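PDB 4A1R: LIP, which serves as a membrane-bound component of the type VI secretion system and belongs to the TssJ lipoprotein family. Local coordinates for residues R9-D15 and G78-Q84; Q19-A23 and E97-L101; V35-S40 and L60-D66; A89-I95 and W106-L112. All blocks are in the same frame, centred on the assembly; numbering follows the deposited sequence.

Interaction 1: residues R9-D15 and G78-Q84; sequences RYSLVFD and GKKLGGQ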
loop_
_atom_site.group_PDB
_atom_site.type_symbol
_atom_site.label_atom_id
_atom_site.label_comp_id
_atom_site.label_asym_id
_atom_site.label_seq_id
_atom_site.Cartn_x
_atom_site.Cartn_y
_atom_site.Cartn_z
ATOM N N ARG A 9 8.171 11.495 5.114
ATOM C CA ARG A 9 8.265 10.167 4.502
ATOM C C ARG A 9 7.402 9.112 5.159
ATOM O O ARG A 9 6.829 9.329 6.246
ATOM C CB ARG A 9 9.717 9.711 4.289
ATOM C CG ARG A 9 10.708 9.852 5.430
ATOM C CD ARG A 9 12.142 9.566 4.940
ATOM N NE ARG A 9 12.294 8.240 4.301
ATOM C CZ ARG A 9 12.425 8.011 2.984
ATOM N NH1 ARG A 9 12.450 9.001 2.112
ATOM N NH2 ARG A 9 12.538 6.771 2.547
ATOM N N TYR A 10 7.244 7.979 4.466
ATOM C CA TYR A 10 6.395 6.882 4.974
ATOM C C TYR A 10 7.104 5.569 4.751
ATOM O O TYR A 10 8.018 5.470 3.903
ATOM C CB TYR A 10 5.030 6.865 4.253
ATOM C CG TYR A 10 5.161 6.551 2.772
ATOM C CD1 TYR A 10 5.368 7.579 1.864
ATOM C CD2 TYR A 10 5.113 5.227 2.286
ATOM C CE1 TYR A 10 5.551 7.330 0.515
ATOM C CE2 TYR A 10 5.292 4.963 0.925
ATOM C CZ TYR A 10 5.499 6.035 0.043
ATOM O OH TYR A 10 5.650 5.877 -1.315
ATOM N N SER A 11 6.689 4.546 5.483
ATOM C CA SER A 11 7.073 3.187 5.112
ATOM C C SER A 11 6.070 2.148 5.582
ATOM O O SER A 11 5.319 2.358 6.568
ATOM C CB SER A 11 8.472 2.843 5.594
ATOM O OG SER A 11 8.456 2.535 6.953
ATOM N N LEU A 12 6.047 1.041 4.843
ATOM C CA LEU A 12 5.155 -0.080 5.111
ATOM C C LEU A 12 6.003 -1.294 5.296
ATOM O O LEU A 12 6.932 -1.551 4.498
ATOM C CB LEU A 12 4.226 -0.290 3.906
ATOM C CG LEU A 12 3.292 0.852 3.517
ATOM C CD1 LEU A 12 2.393 0.515 2.338
ATOM C CD2 LEU A 12 2.424 1.202 4.710
ATOM N N VAL A 13 5.695 -2.073 6.329
ATOM C CA VAL A 13 6.429 -3.287 6.562
ATOM C C VAL A 13 5.497 -4.470 6.289
ATOM O O VAL A 13 4.412 -4.539 6.864
ATOM C CB VAL A 13 6.902 -3.397 8.017
ATOM C CG1 VAL A 13 7.841 -4.587 8.146
ATOM C CG2 VAL A 13 7.604 -2.133 8.468
ATOM N N PHE A 14 5.925 -5.407 5.448
ATOM C CA PHE A 14 5.027 -6.460 4.934
ATOM C C PHE A 14 5.444 -7.813 5.473
ATOM O O PHE A 14 6.646 -8.136 5.532
ATOM C CB PHE A 14 4.995 -6.490 3.386
ATOM C CG PHE A 14 4.265 -5.350 2.770
ATOM C CD1 PHE A 14 4.900 -4.116 2.542
ATOM C CD2 PHE A 14 2.922 -5.491 2.414
ATOM C CE1 PHE A 14 4.216 -3.058 1.984
ATOM C CE2 PHE A 14 2.228 -4.427 1.853
ATOM C CZ PHE A 14 2.876 -3.216 1.617
ATOM N N ASP A 15 4.435 -8.557 5.927
ATOM C CA ASP A 15 4.505 -9.991 6.184
ATOM C C ASP A 15 3.559 -10.676 5.178
ATOM O O ASP A 15 2.488 -10.135 4.877
ATOM C CB ASP A 15 3.975 -10.320 7.604
ATOM C CG ASP A 15 4.933 -9.919 8.720
ATOM O OD1 ASP A 15 5.976 -9.276 8.460
ATOM O OD2 ASP A 15 4.640 -10.277 9.882
ATOM N N GLY A 78 8.598 -8.899 7.664
ATOM C CA GLY A 78 9.367 -7.656 7.870
ATOM C C GLY A 78 9.988 -7.015 6.652
ATOM O O GLY A 78 11.013 -6.322 6.750
ATOM N N LYS A 79 9.374 -7.217 5.492
ATOM C CA LYS A 79 9.920 -6.639 4.283
ATOM C C LYS A 79 9.405 -5.212 4.201
ATOM O O LYS A 79 8.182 -4.994 4.227
ATOM C CB LYS A 79 9.494 -7.462 3.067
ATOM C CG LYS A 79 9.896 -6.850 1.736
ATOM C CD LYS A 79 9.777 -7.853 0.619
ATOM C CE LYS A 79 11.146 -8.103 -0.009
ATOM N NZ LYS A 79 11.136 -9.219 -0.985
ATOM N N LYS A 80 10.339 -4.254 4.089
ATOM C CA LYS A 80 10.016 -2.834 4.200
ATOM C C LYS A 80 10.117 -2.107 2.867
ATOM O O LYS A 80 11.110 -2.240 2.132
ATOM C CB LYS A 80 10.941 -2.142 5.237
ATOM C CG LYS A 80 10.625 -0.655 5.418
ATOM C CD LYS A 80 11.375 -0.038 6.592
ATOM C CE LYS A 80 10.897 -0.576 7.946
ATOM N NZ LYS A 80 11.672 0.082 9.062
ATOM N N LEU A 81 9.099 -1.327 2.555
ATOM C CA LEU A 81 9.168 -0.445 1.426
ATOM C C LEU A 81 8.694 0.924 1.879
ATOM O O LEU A 81 7.650 1.049 2.510
ATOM C CB LEU A 81 8.293 -0.944 0.266
ATOM C CG LEU A 81 8.467 -0.203 -1.075
ATOM C CD1 LEU A 81 9.778 -0.604 -1.737
ATOM C CD2 LEU A 81 7.293 -0.466 -2.006
ATOM N N GLY A 82 9.468 1.956 1.561
ATOM C CA GLY A 82 9.073 3.308 1.905
ATOM C C GLY A 82 9.504 4.316 0.873
ATOM O O GLY A 82 10.218 3.976 -0.080
ATOM N N GLY A 83 9.065 5.563 1.050
ATOM C CA GLY A 83 9.447 6.622 0.139
ATOM C C GLY A 83 9.111 7.967 0.765
ATOM O O GLY A 83 8.691 8.029 1.920
ATOM N N GLN A 84 9.274 9.017 -0.022
ATOM C CA GLN A 84 8.958 10.375 0.408
ATOM C C GLN A 84 7.520 10.618 0.120
ATOM O O GLN A 84 6.985 10.189 -0.918
ATOM C CB GLN A 84 9.800 11.412 -0.351
ATOM C CG GLN A 84 11.258 11.398 0.045
ATOM C CD GLN A 84 12.038 12.524 -0.600
ATOM O OE1 GLN A 84 12.936 13.087 0.015
ATOM N NE2 GLN A 84 11.699 12.862 -1.831
HETATM O O HOH W 1 7.018 7.781 -2.503
HETATM O O HOH W 2 10.732 2.583 8.656
#

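Interaction 2: residues Q19-A23 and E97-L101; sequences QVNAA and EYQNL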
loop_
_atom_site.group_PDB
_atom_site.type_symbol
_atom_site.label_atom_id
_atom_site.label_comp_id
_atom_site.label_asym_id
_atom_site.label_seq_id
_atom_site.Cartn_x
_atom_site.Cartn_y
_atom_site.Cartn_z
ATOM N N GLN A 19 0.925 -19.509 3.270
ATOM C CA GLN A 19 0.002 -20.059 2.278
ATOM C C GLN A 19 -0.535 -19.031 1.300
ATOM O O GLN A 19 -1.504 -19.310 0.590
ATOM C CB GLN A 19 -1.193 -20.741 2.950
ATOM C CG GLN A 19 -0.863 -21.956 3.816
ATOM C CD GLN A 19 0.101 -22.929 3.159
ATOM O OE1 GLN A 19 -0.062 -23.313 1.996
ATOM N NE2 GLN A 19 1.110 -23.343 3.914
ATOM N N VAL A 20 0.052 -17.836 1.287
ATOM C CA VAL A 20 -0.502 -16.761 0.477
ATOM C C VAL A 20 -0.399 -17.188 -0.993
ATOM O O VAL A 20 0.590 -17.818 -1.427
ATOM C CB VAL A 20 0.226 -15.398 0.723
ATOM C CG1 VAL A 20 1.546 -15.353 -0.028
ATOM C CG2 VAL A 20 -0.670 -14.208 0.365
ATOM N N ASN A 21 -1.460 -16.888 -1.729
ATOM C CA ASN A 21 -1.397 -16.866 -3.172
ATOM C C ASN A 21 -1.085 -18.215 -3.776
ATOM O O ASN A 21 -0.219 -18.334 -4.649
ATOM C CB ASN A 21 -0.336 -15.863 -3.613
ATOM C CG ASN A 21 -0.423 -15.543 -5.088
ATOM O OD1 ASN A 21 -1.521 -15.424 -5.638
ATOM N ND2 ASN A 21 0.733 -15.338 -5.713
ATOM N N ALA A 22 -1.793 -19.225 -3.288
ATOM C CA ALA A 22 -1.704 -20.566 -3.813
ATOM C C ALA A 22 -3.063 -20.853 -4.423
ATOM O O ALA A 22 -4.090 -20.884 -3.727
ATOM C CB ALA A 22 -1.390 -21.555 -2.704
ATOM N N ALA A 23 -3.065 -21.006 -5.740
ATOM C CA ALA A 23 -4.230 -21.461 -6.474
ATOM C C ALA A 23 -4.660 -22.868 -5.991
ATOM O O ALA A 23 -3.898 -23.565 -5.299
ATOM C CB ALA A 23 -3.904 -21.478 -7.964
ATOM N N GLU A 97 -1.209 -8.445 -6.267
ATOM C CA GLU A 97 -1.697 -9.091 -7.520
ATOM C C GLU A 97 -1.839 -10.619 -7.311
ATOM O O GLU A 97 -1.043 -11.429 -7.825
ATOM C CB GLU A 97 -0.772 -8.750 -8.697
ATOM C CG GLU A 97 -0.619 -7.230 -8.919
ATOM C CD GLU A 97 0.013 -6.827 -10.261
ATOM O OE1 GLU A 97 0.477 -7.707 -11.000
ATOM O OE2 GLU A 97 0.035 -5.603 -10.559
ATOM N N TYR A 98 -2.816 -11.007 -6.492
ATOM C CA TYR A 98 -3.128 -12.424 -6.288
ATOM C C TYR A 98 -3.449 -13.096 -7.637
ATOM O O TYR A 98 -4.133 -12.499 -8.471
ATOM C CB TYR A 98 -4.371 -12.579 -5.402
ATOM C CG TYR A 98 -4.135 -12.224 -3.939
ATOM C CD1 TYR A 98 -3.671 -13.183 -3.034
ATOM C CD2 TYR A 98 -4.365 -10.931 -3.481
ATOM C CE1 TYR A 98 -3.474 -12.867 -1.704
ATOM C CE2 TYR A 98 -4.147 -10.602 -2.153
ATOM C CZ TYR A 98 -3.690 -11.571 -1.270
ATOM O OH TYR A 98 -3.472 -11.246 0.063
ATOM N N GLN A 99 -3.038 -14.345 -7.795
ATOM C CA GLN A 99 -3.415 -15.122 -9.031
ATOM C C GLN A 99 -4.902 -15.472 -9.126
ATOM O O GLN A 99 -5.439 -15.695 -10.229
ATOM C CB GLN A 99 -2.634 -16.426 -9.122
ATOM C CG GLN A 99 -1.122 -16.346 -9.066
ATOM C CD GLN A 99 -0.523 -17.735 -9.194
ATOM O OE1 GLN A 99 -1.257 -18.721 -9.316
ATOM N NE2 GLN A 99 0.792 -17.820 -9.206
ATOM N N ASN A 100 -5.569 -15.529 -7.981
ATOM C CA ASN A 100 -6.996 -15.814 -7.938
ATOM C C ASN A 100 -7.674 -14.682 -7.231
ATOM O O ASN A 100 -7.833 -14.714 -6.021
ATOM C CB ASN A 100 -7.260 -17.114 -7.175
ATOM C CG ASN A 100 -7.056 -18.335 -8.032
ATOM O OD1 ASN A 100 -6.065 -19.056 -7.889
ATOM N ND2 ASN A 100 -7.976 -18.555 -8.955
ATOM N N LEU A 101 -8.084 -13.688 -8.002
ATOM C CA LEU A 101 -8.555 -12.425 -7.471
ATOM C C LEU A 101 -9.887 -12.506 -6.716
ATOM O O LEU A 101 -10.142 -11.719 -5.788
ATOM C CB LEU A 101 -8.754 -11.466 -8.636
ATOM C CG LEU A 101 -7.624 -10.598 -9.138
ATOM C CD1 LEU A 101 -8.289 -9.685 -10.138
ATOM C CD2 LEU A 101 -6.943 -9.794 -8.030
HETATM O O HOH W 3 -4.185 -16.226 -5.204
#

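Interaction 3: residues V35-S40 and L60-D66; sequences VLLLRS and LGNSLLD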
loop_
_atom_site.group_PDB
_atom_site.type_symbol
_atom_site.label_atom_id
_atom_site.label_comp_id
_atom_site.label_asym_id
_atom_site.label_seq_id
_atom_site.Cartn_x
_atom_site.Cartn_y
_atom_site.Cartn_z
ATOM N N VAL A 35 2.615 -0.030 -4.420
ATOM C CA VAL A 35 2.334 0.970 -3.400
ATOM C C VAL A 35 2.235 2.260 -4.159
ATOM O O VAL A 35 3.159 2.611 -4.900
ATOM C CB VAL A 35 3.427 1.031 -2.296
ATOM C CG1 VAL A 35 3.194 2.237 -1.380
ATOM C CG2 VAL A 35 3.443 -0.238 -1.465
ATOM N N LEU A 36 1.093 2.941 -4.019
ATOM C CA LEU A 36 0.848 4.133 -4.784
ATOM C C LEU A 36 0.643 5.335 -3.853
ATOM O O LEU A 36 -0.116 5.268 -2.890
ATOM C CB LEU A 36 -0.380 3.945 -5.703
ATOM C CG LEU A 36 -0.313 2.928 -6.867
ATOM C CD1 LEU A 36 -0.209 1.497 -6.389
ATOM C CD2 LEU A 36 -1.583 3.040 -7.693
ATOM N N LEU A 37 1.314 6.443 -4.156
ATOM C CA LEU A 37 1.046 7.664 -3.438
ATOM C C LEU A 37 -0.066 8.436 -4.151
ATOM O O LEU A 37 0.015 8.713 -5.366
ATOM C CB LEU A 37 2.338 8.492 -3.337
ATOM C CG LEU A 37 2.269 9.698 -2.419
ATOM C CD1 LEU A 37 2.320 9.237 -0.963
ATOM C CD2 LEU A 37 3.443 10.614 -2.738
ATOM N N LEU A 38 -1.114 8.764 -3.398
ATOM C CA LEU A 38 -2.337 9.280 -3.969
ATOM C C LEU A 38 -2.781 10.612 -3.367
ATOM O O LEU A 38 -2.735 10.802 -2.141
ATOM C CB LEU A 38 -3.494 8.262 -3.790
ATOM C CG LEU A 38 -3.289 6.838 -4.341
ATOM C CD1 LEU A 38 -4.390 5.923 -3.784
ATOM C CD2 LEU A 38 -3.251 6.767 -5.866
ATOM N N ARG A 39 -3.230 11.492 -4.262
ATOM C CA ARG A 39 -3.896 12.750 -3.921
ATOM C C ARG A 39 -5.248 12.480 -3.312
ATOM O O ARG A 39 -5.735 13.261 -2.492
ATOM C CB ARG A 39 -4.138 13.579 -5.174
ATOM C CG ARG A 39 -2.976 14.443 -5.598
ATOM C CD ARG A 39 -3.476 15.651 -6.373
ATOM N NE ARG A 39 -2.707 15.843 -7.595
ATOM C CZ ARG A 39 -1.565 16.523 -7.676
ATOM N NH1 ARG A 39 -1.047 17.102 -6.602
ATOM N NH2 ARG A 39 -0.940 16.619 -8.840
ATOM N N SER A 40 -5.870 11.394 -3.766
ATOM C CA SER A 40 -7.194 10.984 -3.316
ATOM C C SER A 40 -7.359 9.506 -3.678
ATOM O O SER A 40 -6.657 9.013 -4.557
ATOM C CB SER A 40 -8.258 11.814 -4.009
ATOM O OG SER A 40 -7.920 11.999 -5.374
ATOM N N LEU A 60 -5.880 6.690 -13.111
ATOM C CA LEU A 60 -5.904 7.538 -11.907
ATOM C C LEU A 60 -5.697 9.037 -12.146
ATOM O O LEU A 60 -6.114 9.857 -11.317
ATOM C CB LEU A 60 -4.926 7.034 -10.838
ATOM C CG LEU A 60 -5.091 5.570 -10.409
ATOM C CD1 LEU A 60 -3.924 5.152 -9.542
ATOM C CD2 LEU A 60 -6.406 5.338 -9.695
ATOM N N GLY A 61 -5.042 9.376 -13.257
ATOM C CA GLY A 61 -4.769 10.767 -13.618
ATOM C C GLY A 61 -4.006 11.535 -12.561
ATOM O O GLY A 61 -2.996 11.066 -12.024
ATOM N N ASN A 62 -4.527 12.715 -12.255
ATOM C CA ASN A 62 -3.932 13.657 -11.319
ATOM C C ASN A 62 -3.944 13.095 -9.912
ATOM O O ASN A 62 -3.229 13.594 -9.038
ATOM C CB ASN A 62 -4.687 14.999 -11.348
ATOM C CG ASN A 62 -4.525 15.744 -12.663
ATOM O OD1 ASN A 62 -3.454 16.273 -12.969
ATOM N ND2 ASN A 62 -5.600 15.807 -13.438
ATOM N N SER A 63 -4.748 12.054 -9.684
ATOM C CA SER A 63 -4.800 11.471 -8.354
ATOM C C SER A 63 -3.547 10.658 -8.011
ATOM O O SER A 63 -3.250 10.471 -6.844
ATOM C CB SER A 63 -6.094 10.686 -8.083
ATOM O OG SER A 63 -6.038 9.366 -8.612
ATOM N N LEU A 64 -2.787 10.252 -9.022
ATOM C CA LEU A 64 -1.592 9.464 -8.775
ATOM C C LEU A 64 -0.322 10.324 -8.709
ATOM O O LEU A 64 0.130 10.890 -9.701
ATOM C CB LEU A 64 -1.464 8.323 -9.790
ATOM C CG LEU A 64 -0.203 7.442 -9.713
ATOM C CD1 LEU A 64 -0.141 6.596 -8.453
ATOM C CD2 LEU A 64 -0.020 6.596 -10.972
ATOM N N LEU A 65 0.239 10.389 -7.515
ATOM C CA LEU A 65 1.470 11.117 -7.288
ATOM C C LEU A 65 2.695 10.281 -7.573
ATOM O O LEU A 65 3.615 10.738 -8.241
ATOM C CB LEU A 65 1.518 11.631 -5.849
ATOM C CG LEU A 65 0.416 12.623 -5.470
ATOM C CD1 LEU A 65 0.698 13.228 -4.104
ATOM C CD2 LEU A 65 0.261 13.703 -6.536
ATOM N N ASP A 66 2.724 9.056 -7.064
ATOM C CA ASP A 66 3.954 8.259 -7.137
ATOM C C ASP A 66 3.570 6.781 -7.057
ATOM O O ASP A 66 2.537 6.484 -6.496
ATOM C CB ASP A 66 4.837 8.608 -5.926
ATOM C CG ASP A 66 6.303 8.404 -6.194
ATOM O OD1 ASP A 66 6.658 8.008 -7.328
ATOM O OD2 ASP A 66 7.105 8.643 -5.265
HETATM O O HOH W 4 -7.438 7.672 -6.663
#

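Interaction 4: residues A89-I95 and W106-L112; sequences ARYIGVI and WRISLPL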
loop_
_atom_site.group_PDB
_atom_site.type_symbol
_atom_site.label_atom_id
_atom_site.label_comp_id
_atom_site.label_asym_id
_atom_site.label_seq_id
_atom_site.Cartn_x
_atom_site.Cartn_y
_atom_site.Cartn_z
ATOM N N ALA A 89 -0.231 14.686 -0.683
ATOM C CA ALA A 89 -0.521 13.273 -0.558
ATOM C C ALA A 89 -1.548 13.069 0.550
ATOM O O ALA A 89 -1.353 13.544 1.653
ATOM C CB ALA A 89 0.745 12.519 -0.262
ATOM N N ARG A 90 -2.638 12.363 0.257
ATOM C CA ARG A 90 -3.674 12.083 1.272
ATOM C C ARG A 90 -3.897 10.587 1.563
ATOM O O ARG A 90 -4.478 10.204 2.594
ATOM C CB ARG A 90 -4.994 12.762 0.885
ATOM C CG ARG A 90 -4.925 14.285 0.834
ATOM C CD ARG A 90 -4.528 14.870 2.185
ATOM N NE ARG A 90 -4.468 16.336 2.165
ATOM C CZ ARG A 90 -3.396 17.060 1.833
ATOM N NH1 ARG A 90 -2.255 16.479 1.487
ATOM N NH2 ARG A 90 -3.461 18.385 1.844
ATOM N N TYR A 91 -3.455 9.734 0.653
ATOM C CA TYR A 91 -3.646 8.278 0.837
ATOM C C TYR A 91 -2.452 7.497 0.289
ATOM O O TYR A 91 -1.834 7.936 -0.663
ATOM C CB TYR A 91 -4.907 7.817 0.095
ATOM C CG TYR A 91 -6.228 8.355 0.652
ATOM C CD1 TYR A 91 -6.869 7.716 1.712
ATOM C CD2 TYR A 91 -6.837 9.485 0.097
ATOM C CE1 TYR A 91 -8.064 8.204 2.226
ATOM C CE2 TYR A 91 -8.036 9.975 0.595
ATOM C CZ TYR A 91 -8.638 9.332 1.659
ATOM O OH TYR A 91 -9.831 9.799 2.166
ATOM N N ILE A 92 -2.140 6.366 0.923
ATOM C CA ILE A 92 -1.269 5.313 0.333
ATOM C C ILE A 92 -2.173 4.147 -0.132
ATOM O O ILE A 92 -2.865 3.522 0.686
ATOM C CB ILE A 92 -0.214 4.789 1.352
ATOM C CG1 ILE A 92 0.659 5.917 1.894
ATOM C CG2 ILE A 92 0.649 3.660 0.780
ATOM C CD1 ILE A 92 1.329 6.784 0.851
ATOM N N GLY A 93 -2.186 3.870 -1.436
ATOM C CA GLY A 93 -2.939 2.714 -1.972
ATOM C C GLY A 93 -2.014 1.504 -2.058
ATOM O O GLY A 93 -0.839 1.634 -2.414
ATOM N N VAL A 94 -2.513 0.320 -1.725
ATOM C CA VAL A 94 -1.673 -0.880 -1.797
ATOM C C VAL A 94 -2.479 -1.885 -2.615
ATOM O O VAL A 94 -3.697 -2.045 -2.380
ATOM C CB VAL A 94 -1.300 -1.468 -0.411
ATOM C CG1 VAL A 94 -0.281 -2.601 -0.554
ATOM C CG2 VAL A 94 -0.749 -0.396 0.523
ATOM N N ILE A 95 -1.817 -2.504 -3.596
ATOM C CA ILE A 95 -2.411 -3.515 -4.493
ATOM C C ILE A 95 -1.585 -4.799 -4.340
ATOM O O ILE A 95 -0.350 -4.754 -4.313
ATOM C CB ILE A 95 -2.352 -3.059 -5.995
ATOM C CG1 ILE A 95 -3.151 -1.778 -6.214
ATOM C CG2 ILE A 95 -2.869 -4.162 -6.950
ATOM C CD1 ILE A 95 -2.994 -1.142 -7.580
ATOM N N TRP A 106 -7.635 -7.441 -2.554
ATOM C CA TRP A 106 -6.414 -7.215 -3.341
ATOM C C TRP A 106 -6.007 -5.768 -3.377
ATOM O O TRP A 106 -4.943 -5.428 -3.918
ATOM C CB TRP A 106 -6.579 -7.754 -4.775
ATOM C CG TRP A 106 -7.785 -7.264 -5.546
ATOM C CD1 TRP A 106 -8.993 -7.950 -5.720
ATOM C CD2 TRP A 106 -7.940 -6.022 -6.332
ATOM N NE1 TRP A 106 -9.842 -7.245 -6.512
ATOM C CE2 TRP A 106 -9.285 -6.074 -6.906
ATOM C CE3 TRP A 106 -7.118 -4.917 -6.622
ATOM C CZ2 TRP A 106 -9.781 -5.056 -7.716
ATOM C CZ3 TRP A 106 -7.640 -3.891 -7.427
ATOM C CH2 TRP A 106 -8.940 -3.953 -7.953
ATOM N N ARG A 107 -6.863 -4.890 -2.862
ATOM C CA ARG A 107 -6.526 -3.437 -2.748
ATOM C C ARG A 107 -6.934 -2.871 -1.383
ATOM O O ARG A 107 -8.033 -3.191 -0.857
ATOM C CB ARG A 107 -7.208 -2.678 -3.882
ATOM C CG ARG A 107 -7.807 -1.322 -3.588
ATOM C CD ARG A 107 -8.650 -0.820 -4.770
ATOM N NE ARG A 107 -9.874 -1.603 -4.991
ATOM C CZ ARG A 107 -10.618 -1.556 -6.095
ATOM N NH1 ARG A 107 -10.301 -0.735 -7.103
ATOM N NH2 ARG A 107 -11.693 -2.336 -6.192
ATOM N N ILE A 108 -6.056 -2.047 -0.800
ATOM C CA ILE A 108 -6.429 -1.255 0.383
ATOM C C ILE A 108 -5.938 0.185 0.212
ATOM O O ILE A 108 -4.953 0.449 -0.492
ATOM C CB ILE A 108 -5.918 -1.845 1.730
ATOM C CG1 ILE A 108 -4.374 -1.804 1.830
ATOM C CG2 ILE A 108 -6.538 -3.211 2.062
ATOM C CD1 ILE A 108 -3.786 -2.354 3.120
ATOM N N SER A 109 -6.658 1.111 0.831
ATOM C CA SER A 109 -6.287 2.527 0.883
ATOM C C SER A 109 -6.050 2.914 2.332
ATOM O O SER A 109 -6.897 2.665 3.196
ATOM C CB SER A 109 -7.417 3.372 0.332
ATOM O OG SER A 109 -7.009 4.730 0.255
ATOM N N LEU A 110 -4.900 3.512 2.610
ATOM C CA LEU A 110 -4.594 3.981 3.952
ATOM C C LEU A 110 -4.543 5.513 3.969
ATOM O O LEU A 110 -3.703 6.110 3.279
ATOM C CB LEU A 110 -3.253 3.420 4.406
ATOM C CG LEU A 110 -3.072 1.905 4.360
ATOM C CD1 LEU A 110 -1.585 1.618 4.508
ATOM C CD2 LEU A 110 -3.895 1.158 5.417
ATOM N N PRO A 111 -5.435 6.159 4.755
ATOM C CA PRO A 111 -5.415 7.611 4.857
ATOM C C PRO A 111 -4.172 8.085 5.586
ATOM O O PRO A 111 -3.820 7.548 6.644
ATOM C CB PRO A 111 -6.671 7.936 5.701
ATOM C CG PRO A 111 -7.495 6.690 5.684
ATOM C CD PRO A 111 -6.492 5.577 5.603
ATOM N N LEU A 112 -3.510 9.069 4.989
ATOM C CA LEU A 112 -2.430 9.782 5.641
ATOM C C LEU A 112 -3.002 10.832 6.584
ATOM O O LEU A 112 -4.117 11.312 6.381
ATOM C CB LEU A 112 -1.565 10.457 4.593
ATOM C CG LEU A 112 -0.662 9.453 3.886
ATOM C CD1 LEU A 112 -0.283 9.912 2.476
ATOM C CD2 LEU A 112 0.593 9.198 4.683
HETATM O O HOH W 5 -6.181 11.236 4.825
#

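Interaction 1: residues R9-D15 and G78-Q84
Tyr10 lays its ring over Gly83, whose N stands 3.7 Å above one face, offset toward the edge of the ring. With CG held between the backbone N and the carbonyl carbon (chi1 65°), the ring swings back across the neighbouring strand, and Gly83, with no side chain on that face, lets it settle against the main chain. The two residues are also a hydrogen-bonded antiparallel pair: Tyr10 N gives a nearly straight bond of 2.9 Å to Gly83 O, and Gly83 N answers to Tyr10 O. The phenol OH donates to a water that donates to Gln84 O. Arg9 adds its CB, 3.1 Å from Gly83 O. At the other end, Gly78 and Lys79 both face Phe14, and Asp15 OD1 accepts from Gly78 N at 2.8 Å; glycine suits this position because its phi is positive. Leu12, Phe14 and Leu81 face the other sheet, and strand 79-84 is outermost in its own: an edge-strand pairing of a beta-sandwich, with a G1 beta bulge at its end.

Interaction 2: residues Q19-A23 and E97-L101
Asn21 and Gln99 meet at about a right angle, their amide planes 83° apart. Asn21 OD1 turns to the main chain: it accepts Gln99 N at 2.8 Å in an almost straight bond (173°), with the donor in the carbonyl plane. Because CG stands opposite the backbone N (chi1 -167°), the amide extends across the gap between the loops. A water also donates to OD1 and accepts from Asn100 N, so a single oxygen serves two neighbouring peptide N-H groups, one directly and one through water. Asparagine suits the place twice over, since its amide can accept here while donating through ND2 to Ala29 O, and it tolerates the positive phi it adopts. Val20 crosses Tyr98 at about a right angle, CG2 lying 3.7 Å from ring atom CE1, while the phenol OH is hydrogen-bonded to Gly138 O. Small Ala23 comes close to Asn100, CB lying 3.2 Å from OD1. The loop after strand 9-16 thus leans on the one joining strands 91-96 and 107-111; strand 31-38 touches both through Ile31, and Glu97 reaches Gln53 of helix 49-60.

Interaction 3: residues V35-S40 and L60-D66
Leu37 O is gripped by two successive N-H groups, Leu65 N at 2.7 Å and Asp66 N at 3.2 Å, both arriving from the same face of its carbonyl plane. Leu37 N completes the pair by donating to Asp66 O. At the bulge the side chain of Leu65 points toward strand 35-38, where its CB packs 3.8 Å from Leu37 CD2 and its CD2 sits 3.5 Å over the centre of the Arg39 guanidinium. Arginine suits this place because its long chain can cross the leucine at about a right angle, offering a flat face to CD2, while NE donates to Asn62 O in a bent bond (133°) and NH1 forms a salt bridge with Asp88. Arg39 N is held by Ser63 O at 2.8 Å. Ser63 sends both N and OG to Leu60 O, fixing the turn after the helix. On the other face, Leu36 CD2 meets Leu60 CD1 at 3.7 Å, and Leu38 and Leu64 join this apolar patch beside Phe44. The doubled partnering of Leu37 is a classic beta bulge, here where an edge strand of the sandwich begins.

Interaction 4: residues A89-I95 and W106-L112
Leu112 curls over the start of strand 91-95, its CD1 3.9 Å from both Ala89 CB and Ile92 CD1; the small alanine and the branched isoleucine fit round the leucine tip. Farther along the same face, Val94 and Ile108 lie side by side and point the same way, Val94 CB 3.8 Å from Ile108 CG1. A first torsion of 66° sets that CG1 between the backbone N and the carbonyl carbon. Across the other face, the Tyr91 ring lies obliquely beside Pro111 and Ser109, CE1 3.8 Å from Pro111 CB and CD1 3.3 Å from Ser109 OG. Proline fits at a non-hydrogen-bonded position, where no N-H is needed for the opposite strand.

Five backbone bonds set this register. Leu112 N reaches Arg90 O from above its carbonyl plane, and a water donates to both Arg90 O and Leu112 O. Val94 N meets Ile108 O at 2.7 Å. In the next shell, Ser109 OG is hydrogen-bonded to Asp41. Trp106 CH2 sits 3.4 Å over the centre of the Arg107 guanidinium, whose NH1 bonds to Phe44 O and Ala47 O, while Phe49 meets the indole edge-to-face. Ile92 and Val94 pack on Leu12 of the facing sheet. Strands 91-96 and 107-111 follow each other as an antiparallel beta hairpin, and 107-111 is outermost, at one edge of a beta-sandwich sheet.

In the fold
From the N terminus, strand 9-16 is the first partner of interaction 1, which closes a long loop on reaching 78-84. Interaction 3 is nested inside that loop, joining 35-40 to 60-66 around the two helices. Interaction 2 starts in the loop following strand 9-16 and closes at 97-101, tying two loops at one end of the sandwich; it crosses interaction 1 and also encloses interaction 3. Interaction 4 opens after interactions 1 and 3 have closed and crosses interaction 2, whose second loop lies within its hairpin. Interactions 3 and 4 share one sheet through neighbouring strands 31-38 and 91-96; Leu12, from the sheet of interaction 1, packs against it at Val35 and Leu110.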